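Local coordinates for transcriptional regulator, LRP/AsnC family (PDB 2P5V), which probably binds specific DNA sequences as a transcriptional regulator of the Lrp/AsnC family in Neisseria meningitidis and binds calcium ions, at residues K14-V18 against L30-V34; L68-I74 against L111-T117; F73-R79 against G135-S141. All blocks are in the same frame, centred on the assembly; numbering follows the deposited sequence.

Contact 1. Residues K14-V18 against L30-V34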
loop_
_atom_site.group_PDB
_atom_site.type_symbol
_atom_site.label_atom_id
_atom_site.label_comp_id
_atom_site.label_asym_id
_atom_site.label_seq_id
_atom_site.Cartn_x
_atom_site.Cartn_y
_atom_site.Cartn_z
ATOM N N LYS G 14 6.049 -6.756 -44.415
ATOM C CA LYS G 14 4.714 -6.669 -45.013
ATOM C C LYS G 14 3.921 -7.970 -44.866
ATOM O O LYS G 14 2.744 -7.943 -44.514
ATOM C CB LYS G 14 4.828 -6.298 -46.497
ATOM C CG LYS G 14 3.498 -6.124 -47.229
ATOM C CD LYS G 14 2.724 -4.914 -46.725
ATOM C CE LYS G 14 1.579 -4.554 -47.666
ATOM N NZ LYS G 14 1.180 -3.124 -47.544
ATOM N N ILE G 15 4.575 -9.097 -45.141
ATOM C CA ILE G 15 3.960 -10.424 -45.002
ATOM C C ILE G 15 3.508 -10.710 -43.564
ATOM O O ILE G 15 2.431 -11.268 -43.341
ATOM C CB ILE G 15 4.934 -11.546 -45.452
ATOM C CG1 ILE G 15 5.054 -11.575 -46.975
ATOM C CG2 ILE G 15 4.465 -12.900 -44.952
ATOM C CD1 ILE G 15 6.093 -12.562 -47.490
ATOM N N LEU G 16 4.343 -10.343 -42.597
ATOM C CA LEU G 16 4.017 -10.547 -41.181
ATOM C C LEU G 16 2.868 -9.646 -40.731
ATOM O O LEU G 16 1.998 -10.069 -39.974
ATOM C CB LEU G 16 5.249 -10.322 -40.303
ATOM C CG LEU G 16 6.386 -11.328 -40.510
ATOM C CD1 LEU G 16 7.690 -10.764 -39.976
ATOM C CD2 LEU G 16 6.073 -12.671 -39.864
ATOM N N GLN G 17 2.860 -8.407 -41.202
ATOM C CA GLN G 17 1.763 -7.495 -40.902
ATOM C C GLN G 17 0.449 -8.024 -41.463
ATOM O O GLN G 17 -0.576 -7.993 -40.781
ATOM C CB GLN G 17 2.046 -6.109 -41.469
ATOM C CG GLN G 17 3.208 -5.386 -40.796
ATOM C CD GLN G 17 3.597 -4.111 -41.523
ATOM O OE1 GLN G 17 3.096 -3.820 -42.609
ATOM N NE2 GLN G 17 4.496 -3.344 -40.924
ATOM N N VAL G 18 0.485 -8.508 -42.705
ATOM C CA VAL G 18 -0.713 -9.032 -43.359
ATOM C C VAL G 18 -1.269 -10.230 -42.594
ATOM O O VAL G 18 -2.462 -10.282 -42.293
ATOM C CB VAL G 18 -0.438 -9.451 -44.826
ATOM C CG1 VAL G 18 -1.549 -10.351 -45.355
ATOM C CG2 VAL G 18 -0.277 -8.223 -45.715
ATOM N N LEU G 30 -2.240 -14.079 -49.972
ATOM C CA LEU G 30 -1.093 -13.449 -49.305
ATOM C C LEU G 30 -0.123 -12.815 -50.301
ATOM O O LEU G 30 0.293 -11.666 -50.123
ATOM C CB LEU G 30 -0.355 -14.486 -48.440
ATOM C CG LEU G 30 0.960 -14.076 -47.767
ATOM C CD1 LEU G 30 0.736 -12.930 -46.802
ATOM C CD2 LEU G 30 1.590 -15.268 -47.055
ATOM N N SER G 31 0.226 -13.569 -51.343
ATOM C CA SER G 31 1.120 -13.089 -52.398
ATOM C C SER G 31 0.554 -11.865 -53.122
ATOM O O SER G 31 1.306 -10.969 -53.504
ATOM C CB SER G 31 1.400 -14.210 -53.408
ATOM O OG SER G 31 0.250 -14.514 -54.181
ATOM N N GLU G 32 -0.768 -11.835 -53.294
ATOM C CA GLU G 32 -1.451 -10.733 -53.983
ATOM C C GLU G 32 -1.429 -9.428 -53.170
ATOM O O GLU G 32 -1.478 -8.340 -53.749
ATOM C CB GLU G 32 -2.899 -11.141 -54.305
ATOM C CG GLU G 32 -3.651 -10.227 -55.276
ATOM C CD GLU G 32 -3.242 -10.415 -56.739
ATOM O OE1 GLU G 32 -2.129 -10.919 -57.005
ATOM O OE2 GLU G 32 -4.043 -10.049 -57.630
ATOM N N ARG G 33 -1.341 -9.532 -51.844
ATOM C CA ARG G 33 -1.310 -8.345 -50.976
ATOM C C ARG G 33 0.114 -7.854 -50.709
ATOM O O ARG G 33 0.298 -6.771 -50.158
ATOM C CB ARG G 33 -2.016 -8.607 -49.638
ATOM C CG ARG G 33 -3.219 -9.537 -49.718
ATOM C CD ARG G 33 -4.401 -9.063 -48.878
ATOM N NE ARG G 33 -5.479 -10.055 -48.879
ATOM C CZ ARG G 33 -6.260 -10.344 -49.925
ATOM N NH1 ARG G 33 -6.115 -9.721 -51.096
ATOM N NH2 ARG G 33 -7.204 -11.274 -49.803
ATOM N N VAL G 34 1.109 -8.652 -51.088
ATOM C CA VAL G 34 2.517 -8.316 -50.862
ATOM C C VAL G 34 3.265 -8.069 -52.181
ATOM O O VAL G 34 4.484 -7.883 -52.185
ATOM C CB VAL G 34 3.219 -9.434 -50.049
ATOM C CG1 VAL G 34 4.644 -9.031 -49.680
ATOM C CG2 VAL G 34 2.420 -9.748 -48.785
#
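Ile15 meets Val34 where helix 10-21 packs against residues 30-34. The two side chains cross at about a right angle. Ile15 CG1 sits against both methyls of Val34 and is 3.7 Å from Val34 CG2. The other branch of Ile15 turns to Leu30, with its CG2 4.2 Å from Leu30 CD1. That same CD1 methyl also takes Val18, whose CG1 lies 3.7 Å away. Leu30 CD1 therefore fills the notch between Ile15 and Val18, one helical turn apart. Leu30 reaches it because its CG lies opposite the backbone N (chi1 174°), which carries the branch out toward helix 10-21.

Longer chains add to the contact at its exposed side. Lys14 slides past Val34 in the reverse direction, and its CG is 4.0 Å from Val34 CG1. A bend at chi2 (67°) then brings Lys14 CE within 3.6 Å of Arg33 O. Arg33 adds its CB, 4.3 Å from Val18 CG2. The join is wholly one of apolar and van der Waals packing.

Further out, Leu25, in the loop between the helices, touches Val18 and Arg33. Leu30 also packs on Cys41 and Leu45 of helix 38-50. The contact thus joins the first two of the three helices at the core of the winged helix-turn-helix domain, with helix 38-50 beside them.

Contact 2. Residues L68-I74 against L111-T117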
loop_
_atom_site.group_PDB
_atom_site.type_symbol
_atom_site.label_atom_id
_atom_site.label_comp_id
_atom_site.label_asym_id
_atom_site.label_seq_id
_atom_site.Cartn_x
_atom_site.Cartn_y
_atom_site.Cartn_z
ATOM N N LEU G 68 -18.792 -15.414 -21.999
ATOM C CA LEU G 68 -17.719 -15.124 -21.047
ATOM C C LEU G 68 -17.670 -13.624 -20.744
ATOM O O LEU G 68 -16.769 -12.910 -21.183
ATOM C CB LEU G 68 -16.371 -15.629 -21.564
ATOM C CG LEU G 68 -16.175 -17.142 -21.587
ATOM C CD1 LEU G 68 -14.934 -17.480 -22.413
ATOM C CD2 LEU G 68 -16.082 -17.721 -20.165
ATOM N N GLY G 69 -18.644 -13.165 -19.968
ATOM C CA GLY G 69 -18.754 -11.755 -19.617
ATOM C C GLY G 69 -17.724 -11.222 -18.633
ATOM O O GLY G 69 -17.526 -10.026 -18.566
ATOM N N LEU G 70 -17.072 -12.100 -17.871
ATOM C CA LEU G 70 -16.154 -11.691 -16.800
ATOM C C LEU G 70 -14.701 -11.936 -17.214
ATOM O O LEU G 70 -14.281 -13.079 -17.357
ATOM C CB LEU G 70 -16.453 -12.479 -15.510
ATOM C CG LEU G 70 -16.569 -11.784 -14.144
ATOM C CD1 LEU G 70 -16.055 -12.702 -13.008
ATOM C CD2 LEU G 70 -15.861 -10.442 -14.118
ATOM N N GLN G 71 -13.948 -10.858 -17.415
ATOM C CA GLN G 71 -12.515 -10.934 -17.677
ATOM C C GLN G 71 -11.765 -10.425 -16.456
ATOM O O GLN G 71 -11.917 -9.267 -16.066
ATOM C CB GLN G 71 -12.137 -10.108 -18.897
ATOM C CG GLN G 71 -10.634 -10.152 -19.198
ATOM C CD GLN G 71 -10.282 -9.565 -20.541
ATOM O OE1 GLN G 71 -11.071 -8.835 -21.153
ATOM N NE2 GLN G 71 -9.087 -9.869 -21.006
ATOM N N ALA G 72 -10.952 -11.299 -15.869
ATOM C CA ALA G 72 -10.236 -11.010 -14.625
ATOM C C ALA G 72 -8.733 -10.895 -14.843
ATOM O O ALA G 72 -8.141 -11.665 -15.607
ATOM C CB ALA G 72 -10.528 -12.100 -13.593
ATOM N N PHE G 73 -8.129 -9.910 -14.178
ATOM C CA PHE G 73 -6.686 -9.864 -13.993
ATOM C C PHE G 73 -6.402 -10.255 -12.548
ATOM O O PHE G 73 -6.798 -9.549 -11.624
ATOM C CB PHE G 73 -6.165 -8.471 -14.291
ATOM C CG PHE G 73 -6.139 -8.153 -15.751
ATOM C CD1 PHE G 73 -5.001 -8.397 -16.500
ATOM C CD2 PHE G 73 -7.262 -7.653 -16.387
ATOM C CE1 PHE G 73 -4.974 -8.116 -17.858
ATOM C CE2 PHE G 73 -7.240 -7.369 -17.743
ATOM C CZ PHE G 73 -6.097 -7.596 -18.476
ATOM N N ILE G 74 -5.758 -11.400 -12.349
ATOM C CA ILE G 74 -5.534 -11.933 -11.000
ATOM C C ILE G 74 -4.069 -11.783 -10.615
ATOM O O ILE G 74 -3.174 -12.209 -11.345
ATOM C CB ILE G 74 -5.947 -13.411 -10.881
ATOM C CG1 ILE G 74 -7.367 -13.615 -11.426
ATOM C CG2 ILE G 74 -5.854 -13.878 -9.429
ATOM C CD1 ILE G 74 -7.761 -15.072 -11.634
ATOM N N LEU G 111 1.053 -12.377 -12.614
ATOM C CA LEU G 111 -0.183 -11.781 -13.121
ATOM C C LEU G 111 -0.873 -12.721 -14.095
ATOM O O LEU G 111 -0.288 -13.119 -15.095
ATOM C CB LEU G 111 0.079 -10.462 -13.808
ATOM C CG LEU G 111 -1.220 -9.756 -14.230
ATOM C CD1 LEU G 111 -2.115 -9.348 -13.001
ATOM C CD2 LEU G 111 -0.883 -8.561 -15.105
ATOM N N LEU G 112 -2.130 -13.048 -13.794
ATOM C CA LEU G 112 -2.930 -13.971 -14.573
ATOM C C LEU G 112 -4.077 -13.223 -15.247
ATOM O O LEU G 112 -4.641 -12.290 -14.682
ATOM C CB LEU G 112 -3.493 -15.071 -13.679
ATOM C CG LEU G 112 -2.526 -16.148 -13.168
ATOM C CD1 LEU G 112 -1.390 -15.554 -12.358
ATOM C CD2 LEU G 112 -3.292 -17.161 -12.335
ATOM N N GLN G 113 -4.415 -13.636 -16.461
ATOM C CA GLN G 113 -5.546 -13.061 -17.184
ATOM C C GLN G 113 -6.484 -14.231 -17.491
ATOM O O GLN G 113 -6.059 -15.238 -18.060
ATOM C CB GLN G 113 -5.059 -12.338 -18.450
ATOM C CG GLN G 113 -6.077 -11.367 -19.075
ATOM C CD GLN G 113 -5.526 -10.556 -20.262
ATOM O OE1 GLN G 113 -4.314 -10.336 -20.396
ATOM N NE2 GLN G 113 -6.428 -10.105 -21.124
ATOM N N ALA G 114 -7.742 -14.121 -17.058
ATOM C CA ALA G 114 -8.671 -15.260 -17.083
ATOM C C ALA G 114 -10.092 -14.854 -17.443
ATOM O O ALA G 114 -10.497 -13.718 -17.218
ATOM C CB ALA G 114 -8.672 -15.976 -15.739
ATOM N N PHE G 115 -10.850 -15.804 -17.983
ATOM C CA PHE G 115 -12.208 -15.541 -18.433
ATOM C C PHE G 115 -13.221 -16.435 -17.749
ATOM O O PHE G 115 -12.981 -17.630 -17.564
ATOM C CB PHE G 115 -12.292 -15.744 -19.935
ATOM C CG PHE G 115 -11.971 -14.516 -20.727
ATOM C CD1 PHE G 115 -12.957 -13.578 -21.000
ATOM C CD2 PHE G 115 -10.694 -14.301 -21.209
ATOM C CE1 PHE G 115 -12.672 -12.447 -21.755
ATOM C CE2 PHE G 115 -10.402 -13.165 -21.961
ATOM C CZ PHE G 115 -11.399 -12.245 -22.237
ATOM N N PHE G 116 -14.360 -15.845 -17.387
ATOM C CA PHE G 116 -15.448 -16.563 -16.712
ATOM C C PHE G 116 -16.765 -16.051 -17.208
ATOM O O PHE G 116 -16.832 -14.962 -17.787
ATOM C CB PHE G 116 -15.348 -16.381 -15.196
ATOM C CG PHE G 116 -14.033 -16.816 -14.635
ATOM C CD1 PHE G 116 -13.861 -18.107 -14.158
ATOM C CD2 PHE G 116 -12.958 -15.951 -14.634
ATOM C CE1 PHE G 116 -12.630 -18.515 -13.667
ATOM C CE2 PHE G 116 -11.731 -16.347 -14.143
ATOM C CZ PHE G 116 -11.564 -17.632 -13.660
ATOM N N THR G 117 -17.812 -16.844 -17.013
ATOM C CA THR G 117 -19.162 -16.435 -17.399
ATOM C C THR G 117 -19.656 -15.314 -16.500
ATOM O O THR G 117 -20.255 -14.349 -16.971
ATOM C CB THR G 117 -20.173 -17.589 -17.322
ATOM O OG1 THR G 117 -20.201 -18.094 -15.988
ATOM C CG2 THR G 117 -19.805 -18.710 -18.292
HETATM O O HOH W 1 -21.418 -13.494 -19.519
#
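Gln71 and Gln113 both hold CG opposite the backbone N (chi1 179° for Gln71) and run on extended. This lays each chain along a phenylalanine of the other strand. Gln71 CG makes a CH-pi contact over one face of the Phe115 ring, 4.1 Å from its centroid. Gln113 CG covers a face of Phe73 in the same way, 4.0 Å from that centroid. The amide planes lie about 30° from the rings they follow.

The other face of the pair carries Leu70, Ala72 and Ile74 beside Phe116, Ala114 and Leu112. Ile74 CD1 reaches Ala114 CB at 4.3 Å. Phe122 of helix 119-130 covers this side, while Phe102 of the second subunit packs on Gln71 and Phe73. Six backbone hydrogen bonds tie the strands. Ala72 N to Ala114 O is the straightest, 2.8 Å long with an angle of 174° at the hydrogen.

Where strand 70-78 begins, Gly69 and Leu70 both face Phe116 in a classic beta bulge. A water bridges Gly69 N, by a weak bond, and Thr117 O. Gly69 binds calcium in a structure of this protein, though none is bound here. The antiparallel pair forms the centre of the four-stranded sheet of the Lrp/AsnC ligand-binding domain.

Contact 3. Residues F73-R79 against G135-S141. With CA (calcium ion), chain I.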
loop_
_atom_site.group_PDB
_atom_site.type_symbol
_atom_site.label_atom_id
_atom_site.label_comp_id
_atom_site.label_asym_id
_atom_site.label_seq_id
_atom_site.Cartn_x
_atom_site.Cartn_y
_atom_site.Cartn_z
ATOM N N PHE G 73 -8.129 -9.910 -14.178
ATOM C CA PHE G 73 -6.686 -9.864 -13.993
ATOM C C PHE G 73 -6.402 -10.255 -12.548
ATOM O O PHE G 73 -6.798 -9.549 -11.624
ATOM C CB PHE G 73 -6.165 -8.471 -14.291
ATOM C CG PHE G 73 -6.139 -8.153 -15.751
ATOM C CD1 PHE G 73 -5.001 -8.397 -16.500
ATOM C CD2 PHE G 73 -7.262 -7.653 -16.387
ATOM C CE1 PHE G 73 -4.974 -8.116 -17.858
ATOM C CE2 PHE G 73 -7.240 -7.369 -17.743
ATOM C CZ PHE G 73 -6.097 -7.596 -18.476
ATOM N N ILE G 74 -5.758 -11.400 -12.349
ATOM C CA ILE G 74 -5.534 -11.933 -11.000
ATOM C C ILE G 74 -4.069 -11.783 -10.615
ATOM O O ILE G 74 -3.174 -12.209 -11.345
ATOM C CB ILE G 74 -5.947 -13.411 -10.881
ATOM C CG1 ILE G 74 -7.367 -13.615 -11.426
ATOM C CG2 ILE G 74 -5.854 -13.878 -9.429
ATOM C CD1 ILE G 74 -7.761 -15.072 -11.634
ATOM N N ARG G 75 -3.844 -11.136 -9.473
ATOM C CA ARG G 75 -2.517 -10.943 -8.923
ATOM C C ARG G 75 -2.258 -11.992 -7.842
ATOM O O ARG G 75 -2.899 -11.980 -6.782
ATOM C CB ARG G 75 -2.403 -9.552 -8.316
ATOM C CG ARG G 75 -2.625 -8.385 -9.271
ATOM C CD ARG G 75 -2.347 -7.092 -8.514
ATOM N NE ARG G 75 -2.706 -5.858 -9.205
ATOM C CZ ARG G 75 -2.518 -4.628 -8.696
ATOM N NH1 ARG G 75 -1.949 -4.461 -7.501
ATOM N NH2 ARG G 75 -2.893 -3.547 -9.380
ATOM N N VAL G 76 -1.308 -12.884 -8.118
ATOM C CA VAL G 76 -1.002 -14.015 -7.243
ATOM C C VAL G 76 0.351 -13.851 -6.555
ATOM O O VAL G 76 1.358 -13.488 -7.186
ATOM C CB VAL G 76 -1.036 -15.370 -8.024
ATOM C CG1 VAL G 76 -0.764 -16.556 -7.083
ATOM C CG2 VAL G 76 -2.385 -15.540 -8.714
ATOM N N SER G 77 0.342 -14.114 -5.252
ATOM C CA SER G 77 1.530 -14.133 -4.436
ATOM C C SER G 77 1.842 -15.582 -4.215
ATOM O O SER G 77 1.004 -16.358 -3.738
ATOM C CB SER G 77 1.314 -13.446 -3.078
ATOM O OG SER G 77 0.842 -12.127 -3.254
ATOM N N ILE G 78 3.062 -15.934 -4.566
ATOM C CA ILE G 78 3.531 -17.281 -4.465
ATOM C C ILE G 78 3.996 -17.512 -3.028
ATOM O O ILE G 78 4.411 -16.579 -2.334
ATOM C CB ILE G 78 4.664 -17.514 -5.508
ATOM C CG1 ILE G 78 4.689 -18.972 -5.972
ATOM C CG2 ILE G 78 6.026 -17.028 -4.977
ATOM C CD1 ILE G 78 3.454 -19.367 -6.742
ATOM N N ARG G 79 3.893 -18.751 -2.568
ATOM C CA ARG G 79 4.456 -19.113 -1.276
ATOM C C ARG G 79 5.940 -19.390 -1.434
ATOM O O ARG G 79 6.363 -19.978 -2.426
ATOM C CB ARG G 79 3.741 -20.330 -0.704
ATOM C CG ARG G 79 4.564 -21.186 0.254
ATOM C CD ARG G 79 3.812 -22.442 0.680
ATOM N NE ARG G 79 2.835 -22.138 1.719
ATOM C CZ ARG G 79 1.606 -21.674 1.508
ATOM N NH1 ARG G 79 1.144 -21.453 0.279
ATOM N NH2 ARG G 79 0.826 -21.429 2.548
ATOM N N GLY G 135 1.033 -23.998 -3.573
ATOM C CA GLY G 135 1.986 -22.967 -3.974
ATOM C C GLY G 135 1.501 -21.539 -3.812
ATOM O O GLY G 135 2.318 -20.616 -3.832
ATOM N N VAL G 136 0.189 -21.353 -3.636
ATOM C CA VAL G 136 -0.416 -20.021 -3.623
ATOM C C VAL G 136 -0.614 -19.498 -2.203
ATOM O O VAL G 136 -1.349 -20.080 -1.417
ATOM C CB VAL G 136 -1.775 -19.999 -4.387
ATOM C CG1 VAL G 136 -2.464 -18.634 -4.257
ATOM C CG2 VAL G 136 -1.562 -20.355 -5.861
ATOM N N GLN G 137 0.046 -18.383 -1.898
ATOM C CA GLN G 137 -0.056 -17.712 -0.605
ATOM C C GLN G 137 -1.286 -16.818 -0.568
ATOM O O GLN G 137 -1.999 -16.786 0.429
ATOM C CB GLN G 137 1.182 -16.856 -0.395
ATOM C CG GLN G 137 1.283 -16.128 0.923
ATOM C CD GLN G 137 2.345 -15.037 0.858
ATOM O OE1 GLN G 137 3.539 -15.305 1.034
ATOM N NE2 GLN G 137 1.915 -13.800 0.580
ATOM N N ASP G 138 -1.509 -16.066 -1.648
ATOM C CA ASP G 138 -2.670 -15.175 -1.741
ATOM C C ASP G 138 -2.942 -14.741 -3.182
ATOM O O ASP G 138 -2.076 -14.862 -4.046
ATOM C CB ASP G 138 -2.475 -13.931 -0.859
ATOM C CG ASP G 138 -3.747 -13.544 -0.103
ATOM O OD1 ASP G 138 -4.868 -13.777 -0.621
ATOM O OD2 ASP G 138 -3.624 -13.010 1.022
ATOM N N ALA G 139 -4.154 -14.238 -3.414
ATOM C CA ALA G 139 -4.562 -13.713 -4.712
ATOM C C ALA G 139 -5.513 -12.537 -4.526
ATOM O O ALA G 139 -6.245 -12.469 -3.556
ATOM C CB ALA G 139 -5.214 -14.797 -5.555
ATOM N N GLN G 140 -5.464 -11.585 -5.446
ATOM C CA GLN G 140 -6.409 -10.477 -5.444
ATOM C C GLN G 140 -6.622 -10.065 -6.882
ATOM O O GLN G 140 -5.684 -10.091 -7.669
ATOM C CB GLN G 140 -5.894 -9.306 -4.609
ATOM C CG GLN G 140 -4.568 -8.731 -5.066
ATOM C CD GLN G 140 -4.156 -7.546 -4.232
ATOM O OE1 GLN G 140 -3.535 -7.693 -3.178
ATOM N NE2 GLN G 140 -4.507 -6.362 -4.694
ATOM N N SER G 141 -7.847 -9.674 -7.208
ATOM C CA SER G 141 -8.285 -9.611 -8.579
ATOM C C SER G 141 -8.996 -8.318 -8.915
ATOM O O SER G 141 -9.683 -7.722 -8.069
ATOM C CB SER G 141 -9.225 -10.774 -8.875
ATOM O OG SER G 141 -8.572 -12.005 -8.636
HETATM CA CA CA I . -5.488 -11.130 0.938
#
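Arg75 pairs with Gln140, and Ser77 with Asp138, in an antiparallel ladder broken by a classic beta bulge. Gln137 and Asp138 both face Ser77 there. Ser77 O accepts from both: from Gln137 N at 2.9 Å and from Asp138 N at 3.3 Å.

The packed side carries Ile74, Val76, Ala139 and Ser141. Ile74 CG2 lies 4.0 Å from Ala139 CB and also touches Ser141 OG. Val76 and Val136 cross at about a right angle, with 3.9 Å between their CG1 atoms. Leu130 and Phe122 of helix 119-130 and Phe88 of helix 84-94 close over this layer.

The other side is more open and polar. It holds Arg75, Ser77, Asp138 and Gln140, and Gln137 is exposed. Arg79 bends at chi3 (-79°), which swings its guanidinium back to the second strand. Its NH1 makes a weak bond to Val136 O, 3.3 Å long, in the guanidinium plane.

A neighbouring subunit meets the outer edge, where Asp109 and Glu107 O of that chain share a calcium ion with Asp138. The Asp138 carboxylate divides its work. OD1 accepts from Ala139 N on its anti side, and OD2 binds the calcium at 2.6 Å.

Contact 1 comes first along the chain and lies in the winged helix-turn-helix domain. Contacts 2 and 3 belong to the sheet, on the opposite side of the chain's centre. The centre of contact 1 is about 33 Å from that of contact 2 and about 42 Å from that of contact 3. The centres of contacts 2 and 3 are about 14 Å apart, and both share Phe73 and Ile74 and alternate along the sequence. Strand 70-78 lies between strands 110-116 and 136-150 and serves both. Leu112 CD1 meets Val76 CG2 at 3.8 Å where they touch. The probable DNA-binding part is thus separate from the sheet, where other subunits pack and, in contact 3, calcium is bound.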